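Local coordinates for protein precorrin-8x Methyl Mutase (Thermus thermophilus, PDB 1V9C) that probably catalyses the methyl-group migration that converts precorrin-8X to hydrogenobyrinate, or its cobalt counterpart, in adenosylcobalamin biosynthesis, at residues B[67-73]-B[90-96]; B[75-81]-B[193-198]. One frame throughout, in Å; residues are numbered along the deposited sequence.

Interaction 1 (B[67-73]-B[90-96]); sequences ARILVDA and NEVVELL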
loop_
_atom_site.group_PDB
_atom_site.type_symbol
_atom_site.label_atom_id
_atom_site.label_comp_id
_atom_site.label_asym_id
_atom_site.label_seq_id
_atom_site.Cartn_x
_atom_site.Cartn_y
_atom_site.Cartn_z
ATOM N N ALA B 67 -14.671 -11.094 -14.372
ATOM C CA ALA B 67 -13.607 -10.346 -15.034
ATOM C C ALA B 67 -12.285 -10.466 -14.288
ATOM O O ALA B 67 -12.262 -10.625 -13.060
ATOM C CB ALA B 67 -13.998 -8.889 -15.147
ATOM N N ARG B 68 -11.187 -10.406 -15.039
ATOM C CA ARG B 68 -9.855 -10.492 -14.456
ATOM C C ARG B 68 -9.477 -9.116 -13.909
ATOM O O ARG B 68 -10.066 -8.111 -14.286
ATOM C CB ARG B 68 -8.815 -10.876 -15.509
ATOM C CG ARG B 68 -8.907 -12.272 -16.069
ATOM C CD ARG B 68 -7.579 -12.611 -16.736
ATOM N NE ARG B 68 -7.598 -13.883 -17.451
ATOM C CZ ARG B 68 -8.283 -14.105 -18.566
ATOM N NH1 ARG B 68 -9.016 -13.141 -19.110
ATOM N NH2 ARG B 68 -8.231 -15.296 -19.140
ATOM N N ILE B 69 -8.488 -9.081 -13.025
ATOM C CA ILE B 69 -8.017 -7.829 -12.454
ATOM C C ILE B 69 -6.537 -7.775 -12.794
ATOM O O ILE B 69 -5.756 -8.620 -12.362
ATOM C CB ILE B 69 -8.263 -7.815 -10.912
ATOM C CG1 ILE B 69 -9.775 -7.824 -10.646
ATOM C CG2 ILE B 69 -7.604 -6.602 -10.261
ATOM C CD1 ILE B 69 -10.150 -8.228 -9.237
ATOM N N LEU B 70 -6.161 -6.801 -13.609
ATOM C CA LEU B 70 -4.774 -6.648 -14.022
ATOM C C LEU B 70 -4.212 -5.484 -13.226
ATOM O O LEU B 70 -4.787 -4.405 -13.207
ATOM C CB LEU B 70 -4.700 -6.346 -15.523
ATOM C CG LEU B 70 -5.648 -7.172 -16.394
ATOM C CD1 LEU B 70 -5.533 -6.746 -17.850
ATOM C CD2 LEU B 70 -5.321 -8.629 -16.242
ATOM N N VAL B 71 -3.083 -5.704 -12.572
ATOM C CA VAL B 71 -2.513 -4.661 -11.753
ATOM C C VAL B 71 -1.057 -4.389 -12.082
ATOM O O VAL B 71 -0.381 -5.230 -12.687
ATOM C CB VAL B 71 -2.705 -5.014 -10.246
ATOM C CG1 VAL B 71 -4.177 -5.157 -9.957
ATOM C CG2 VAL B 71 -2.002 -6.325 -9.898
ATOM N N ASP B 72 -0.587 -3.211 -11.674
ATOM C CA ASP B 72 0.783 -2.774 -11.940
ATOM C C ASP B 72 1.760 -2.899 -10.771
ATOM O O ASP B 72 2.833 -2.282 -10.788
ATOM C CB ASP B 72 0.761 -1.320 -12.403
ATOM C CG ASP B 72 0.566 -0.350 -11.257
ATOM O OD1 ASP B 72 0.081 -0.781 -10.189
ATOM O OD2 ASP B 72 0.891 0.844 -11.427
ATOM N N ALA B 73 1.397 -3.670 -9.752
ATOM C CA ALA B 73 2.279 -3.855 -8.605
ATOM C C ALA B 73 1.853 -5.037 -7.763
ATOM O O ALA B 73 0.657 -5.275 -7.558
ATOM C CB ALA B 73 2.323 -2.589 -7.736
ATOM N N ASN B 90 -12.424 -13.579 -9.232
ATOM C CA ASN B 90 -11.804 -12.644 -10.167
ATOM C C ASN B 90 -10.291 -12.845 -10.159
ATOM O O ASN B 90 -9.601 -12.442 -9.216
ATOM C CB ASN B 90 -12.144 -11.200 -9.790
ATOM C CG ASN B 90 -13.630 -10.939 -9.759
ATOM O OD1 ASN B 90 -14.290 -11.155 -8.744
ATOM N ND2 ASN B 90 -14.172 -10.483 -10.880
ATOM N N GLU B 91 -9.779 -13.475 -11.211
ATOM C CA GLU B 91 -8.352 -13.738 -11.312
ATOM C C GLU B 91 -7.550 -12.455 -11.295
ATOM O O GLU B 91 -7.933 -11.475 -11.917
ATOM C CB GLU B 91 -8.028 -14.497 -12.597
ATOM C CG GLU B 91 -6.542 -14.720 -12.803
ATOM C CD GLU B 91 -6.225 -15.494 -14.084
ATOM O OE1 GLU B 91 -5.044 -15.840 -14.298
ATOM O OE2 GLU B 91 -7.151 -15.755 -14.875
ATOM N N VAL B 92 -6.435 -12.471 -10.575
ATOM C CA VAL B 92 -5.570 -11.314 -10.500
ATOM C C VAL B 92 -4.305 -11.576 -11.291
ATOM O O VAL B 92 -3.681 -12.612 -11.147
ATOM C CB VAL B 92 -5.145 -10.985 -9.042
ATOM C CG1 VAL B 92 -4.364 -9.680 -9.027
ATOM C CG2 VAL B 92 -6.370 -10.898 -8.129
ATOM N N VAL B 93 -3.921 -10.625 -12.125
ATOM C CA VAL B 93 -2.699 -10.774 -12.895
ATOM C C VAL B 93 -1.801 -9.554 -12.716
ATOM O O VAL B 93 -2.182 -8.430 -13.048
ATOM C CB VAL B 93 -3.003 -10.977 -14.389
ATOM C CG1 VAL B 93 -1.703 -10.982 -15.183
ATOM C CG2 VAL B 93 -3.732 -12.297 -14.578
ATOM N N GLU B 94 -0.616 -9.798 -12.162
ATOM C CA GLU B 94 0.384 -8.770 -11.934
ATOM C C GLU B 94 1.262 -8.716 -13.187
ATOM O O GLU B 94 2.090 -9.599 -13.424
ATOM C CB GLU B 94 1.209 -9.121 -10.686
ATOM C CG GLU B 94 2.613 -8.511 -10.626
ATOM C CD GLU B 94 2.628 -6.999 -10.730
ATOM O OE1 GLU B 94 3.733 -6.410 -10.692
ATOM O OE2 GLU B 94 1.541 -6.398 -10.850
ATOM N N LEU B 95 1.072 -7.671 -13.981
ATOM C CA LEU B 95 1.801 -7.514 -15.233
ATOM C C LEU B 95 3.270 -7.083 -15.170
ATOM O O LEU B 95 4.136 -7.779 -15.702
ATOM C CB LEU B 95 1.021 -6.569 -16.154
ATOM C CG LEU B 95 -0.386 -7.029 -16.562
ATOM C CD1 LEU B 95 -1.072 -5.964 -17.407
ATOM C CD2 LEU B 95 -0.291 -8.331 -17.337
ATOM N N LEU B 96 3.559 -5.952 -14.530
ATOM C CA LEU B 96 4.932 -5.445 -14.446
ATOM C C LEU B 96 5.987 -6.404 -13.907
ATOM O O LEU B 96 7.153 -6.327 -14.296
ATOM C CB LEU B 96 4.975 -4.147 -13.637
ATOM C CG LEU B 96 4.355 -2.936 -14.332
ATOM C CD1 LEU B 96 4.593 -1.704 -13.479
ATOM C CD2 LEU B 96 4.974 -2.740 -15.709
#
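Ile69 and Val71 of strand 69-71 put their branched side chains on one face of a parallel pair with strand 92-94, and the bumps of the second strand fit against them. In Ile69, chi1 of -65° sets CG1 anti to the carbonyl carbon and an extended chi2 carries CD1 on to Asn90 CB, 3.6 Å away, the side chains crossing at a slant. Further along that face, Val92 CG1 sits 3.8 Å from the Ile69 carbonyl oxygen and touches Val71 CG2. The Glu94 chain bends at chi2 (57°) and crosses Val71 at about a right angle, with OE2 3.7 Å from Val71 CG2. Leu70 and Val93 lie side by side on the other face, with Leu70 CD2 3.8 Å from Val93 CB, while Leu95 CD1 closes against Leu70 CB. Beyond the strand end, Leu96 CD1 bears on the carbonyl oxygen and CB of Asp72.

The backbone ladder is regular, alternating from Ile69 N to Glu91 O, Val93 N to Ile69 O, Val71 N to Val93 O and Leu95 N to Val71 O. Before it, Asn90 ND2 donates to a lone pair of Ala67 O at 2.9 Å, nearly in its own amide plane, and also bonds to Ile63 O. At the start of the strand pair, the extended chains of Arg68 and Glu91 run alongside each other and form a salt bridge from Arg68 NE to Glu91 OE2 (3.2 Å), whose hydrogen bond is weak and bent, their planar ends turned 50° apart.

Strand 92-94 is outermost in the sheet on this side, within this chain; strand 69-71 bonds on its far side to strand 130-133, and Asp72 accepts from the backbone nitrogens of Gly134, Asn135 and Ala136. Helix 74-79 covers the face of Val71 and Val92, whereas helices 112-122 and 137-147 pack on Leu95.

Interaction 2 (B[75-81]-B[193-198]); sequences MIACGLN and VVAALH. With SO4 (sulfate ion), chain E.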
loop_
_atom_site.group_PDB
_atom_site.type_symbol
_atom_site.label_atom_id
_atom_site.label_comp_id
_atom_site.label_asym_id
_atom_site.label_seq_id
_atom_site.Cartn_x
_atom_site.Cartn_y
_atom_site.Cartn_z
ATOM N N MET B 75 2.157 -5.405 -4.569
ATOM C CA MET B 75 1.477 -4.972 -3.344
ATOM C C MET B 75 -0.031 -5.010 -3.560
ATOM O O MET B 75 -0.786 -5.405 -2.675
ATOM C CB MET B 75 1.898 -3.547 -2.941
ATOM C CG MET B 75 3.248 -3.478 -2.262
ATOM S SD MET B 75 3.552 -1.897 -1.433
ATOM C CE MET B 75 2.695 -2.125 0.107
ATOM N N ILE B 76 -0.466 -4.583 -4.738
ATOM C CA ILE B 76 -1.889 -4.622 -5.061
ATOM C C ILE B 76 -2.370 -6.073 -5.143
ATOM O O ILE B 76 -3.401 -6.433 -4.563
ATOM C CB ILE B 76 -2.166 -3.919 -6.413
ATOM C CG1 ILE B 76 -1.901 -2.418 -6.252
ATOM C CG2 ILE B 76 -3.577 -4.206 -6.895
ATOM C CD1 ILE B 76 -2.122 -1.610 -7.505
ATOM N N ALA B 77 -1.608 -6.906 -5.853
ATOM C CA ALA B 77 -1.961 -8.308 -6.004
ATOM C C ALA B 77 -2.080 -8.968 -4.643
ATOM O O ALA B 77 -3.073 -9.634 -4.363
ATOM C CB ALA B 77 -0.915 -9.032 -6.836
ATOM N N CYS B 78 -1.079 -8.766 -3.789
ATOM C CA CYS B 78 -1.102 -9.386 -2.471
ATOM C C CYS B 78 -2.031 -8.662 -1.513
ATOM O O CYS B 78 -2.612 -9.279 -0.624
ATOM C CB CYS B 78 0.303 -9.455 -1.877
ATOM S SG CYS B 78 1.478 -10.533 -2.764
ATOM N N GLY B 79 -2.180 -7.356 -1.697
ATOM C CA GLY B 79 -3.063 -6.610 -0.824
ATOM C C GLY B 79 -4.484 -7.134 -0.896
ATOM O O GLY B 79 -5.197 -7.174 0.104
ATOM N N LEU B 80 -4.911 -7.553 -2.082
ATOM C CA LEU B 80 -6.264 -8.062 -2.217
ATOM C C LEU B 80 -6.532 -9.241 -1.279
ATOM O O LEU B 80 -5.643 -10.027 -0.979
ATOM C CB LEU B 80 -6.532 -8.442 -3.665
ATOM C CG LEU B 80 -6.489 -7.195 -4.540
ATOM C CD1 LEU B 80 -6.279 -7.595 -5.978
ATOM C CD2 LEU B 80 -7.752 -6.400 -4.352
ATOM N N ASN B 81 -7.773 -9.338 -0.824
ATOM C CA ASN B 81 -8.202 -10.372 0.093
ATOM C C ASN B 81 -8.664 -11.634 -0.664
ATOM O O ASN B 81 -9.629 -11.583 -1.421
ATOM C CB ASN B 81 -9.354 -9.826 0.930
ATOM C CG ASN B 81 -9.824 -10.796 1.998
ATOM O OD1 ASN B 81 -10.990 -11.168 2.036
ATOM N ND2 ASN B 81 -8.922 -11.193 2.872
ATOM N N VAL B 193 -5.886 1.596 -4.750
ATOM C CA VAL B 193 -6.474 0.652 -5.703
ATOM C C VAL B 193 -7.113 -0.520 -4.950
ATOM O O VAL B 193 -8.270 -0.861 -5.197
ATOM C CB VAL B 193 -5.428 0.063 -6.676
ATOM C CG1 VAL B 193 -6.127 -0.787 -7.712
ATOM C CG2 VAL B 193 -4.687 1.174 -7.370
ATOM N N VAL B 194 -6.359 -1.135 -4.034
ATOM C CA VAL B 194 -6.886 -2.264 -3.262
ATOM C C VAL B 194 -8.222 -1.885 -2.580
ATOM O O VAL B 194 -9.222 -2.588 -2.708
ATOM C CB VAL B 194 -5.855 -2.731 -2.187
ATOM C CG1 VAL B 194 -6.485 -3.766 -1.262
ATOM C CG2 VAL B 194 -4.601 -3.308 -2.866
ATOM N N ALA B 195 -8.238 -0.757 -1.878
ATOM C CA ALA B 195 -9.449 -0.312 -1.174
ATOM C C ALA B 195 -10.635 -0.113 -2.115
ATOM O O ALA B 195 -11.764 -0.492 -1.793
ATOM C CB ALA B 195 -9.160 0.981 -0.398
ATOM N N ALA B 196 -10.374 0.495 -3.267
ATOM C CA ALA B 196 -11.408 0.726 -4.271
ATOM C C ALA B 196 -11.923 -0.622 -4.821
ATOM O O ALA B 196 -13.125 -0.806 -5.009
ATOM C CB ALA B 196 -10.848 1.592 -5.420
ATOM N N LEU B 197 -11.013 -1.559 -5.081
ATOM C CA LEU B 197 -11.424 -2.875 -5.572
ATOM C C LEU B 197 -12.235 -3.581 -4.483
ATOM O O LEU B 197 -13.303 -4.107 -4.759
ATOM C CB LEU B 197 -10.202 -3.721 -5.971
ATOM C CG LEU B 197 -9.556 -3.264 -7.290
ATOM C CD1 LEU B 197 -8.187 -3.885 -7.527
ATOM C CD2 LEU B 197 -10.507 -3.650 -8.409
ATOM N N HIS B 198 -11.746 -3.586 -3.241
ATOM C CA HIS B 198 -12.509 -4.230 -2.187
ATOM C C HIS B 198 -13.899 -3.613 -2.086
ATOM O O HIS B 198 -14.879 -4.317 -1.879
ATOM C CB HIS B 198 -11.769 -4.139 -0.856
ATOM C CG HIS B 198 -10.668 -5.147 -0.717
ATOM N ND1 HIS B 198 -9.560 -4.941 0.076
ATOM C CD2 HIS B 198 -10.504 -6.369 -1.279
ATOM C CE1 HIS B 198 -8.757 -5.985 -0.006
ATOM N NE2 HIS B 198 -9.305 -6.865 -0.824
HETATM S S SO4 E . -9.312 -2.433 2.759
HETATM O O1 SO4 E . -8.215 -3.016 1.962
HETATM O O2 SO4 E . -10.158 -3.494 3.324
HETATM O O3 SO4 E . -10.139 -1.592 1.884
HETATM O O4 SO4 E . -8.741 -1.622 3.851
#
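With CG of His198 anti to the carbonyl carbon (chi1 -79°), the imidazole swings from helix 193-198 to the end of helix 75-79, where Asn81 N donates to NE2 at 2.9 Å. The donor lies only 6° from the ring plane. At the other ring nitrogen, ND1 donates to sulfate O1 at 3.0 Å, so bonds at both nitrogens fix the rotation of the ring.

Next to this polar end the packing is aliphatic. Val194 projects toward 75-81; its CG2 sits 3.7 Å from Ile76 CA, and it packs over the backbone at Gly79, with CG1 near Gly79 O. Ile76 CD1 meets Val193 CG2 at 3.8 Å, the two side chains crossing near a right angle, and Leu80 CD2 lies 4.0 Å from Leu197 CB and against the imidazole.

The sulfate probably comes from the crystallisation liquor; Arg35 of helix 30-40 also binds it and touches His198. The two helices run at 38° to one another over the sheet, Leu197 resting on Ile69 and Val193 on Leu157 of strand 155-158, while Cys78 forms a disulfide with Cys78 of the second subunit.

In the fold
The two contacts are neighbouring layers of the doubly wound alpha/beta fold, their centres about 10 Å apart. Interaction 1 is a strand pair at one border of the sheet, partly buried, held mainly by backbone hydrogen bonds and finished by a charged pair at one end. Interaction 2 is a buried helix pair packed on the sheet, joined mostly by aliphatic packing, with a single hydrogen bond between its segments at the histidine. Strand 69-71 leads directly into helix 74-79, and the layers meet where Val71 CG1 lies 3.3 Å from Ile76 CG2 and Val92 packs on Ala77 and Leu80. Helix 74-79 thus faces the sheet, helix 190-205 and the second subunit.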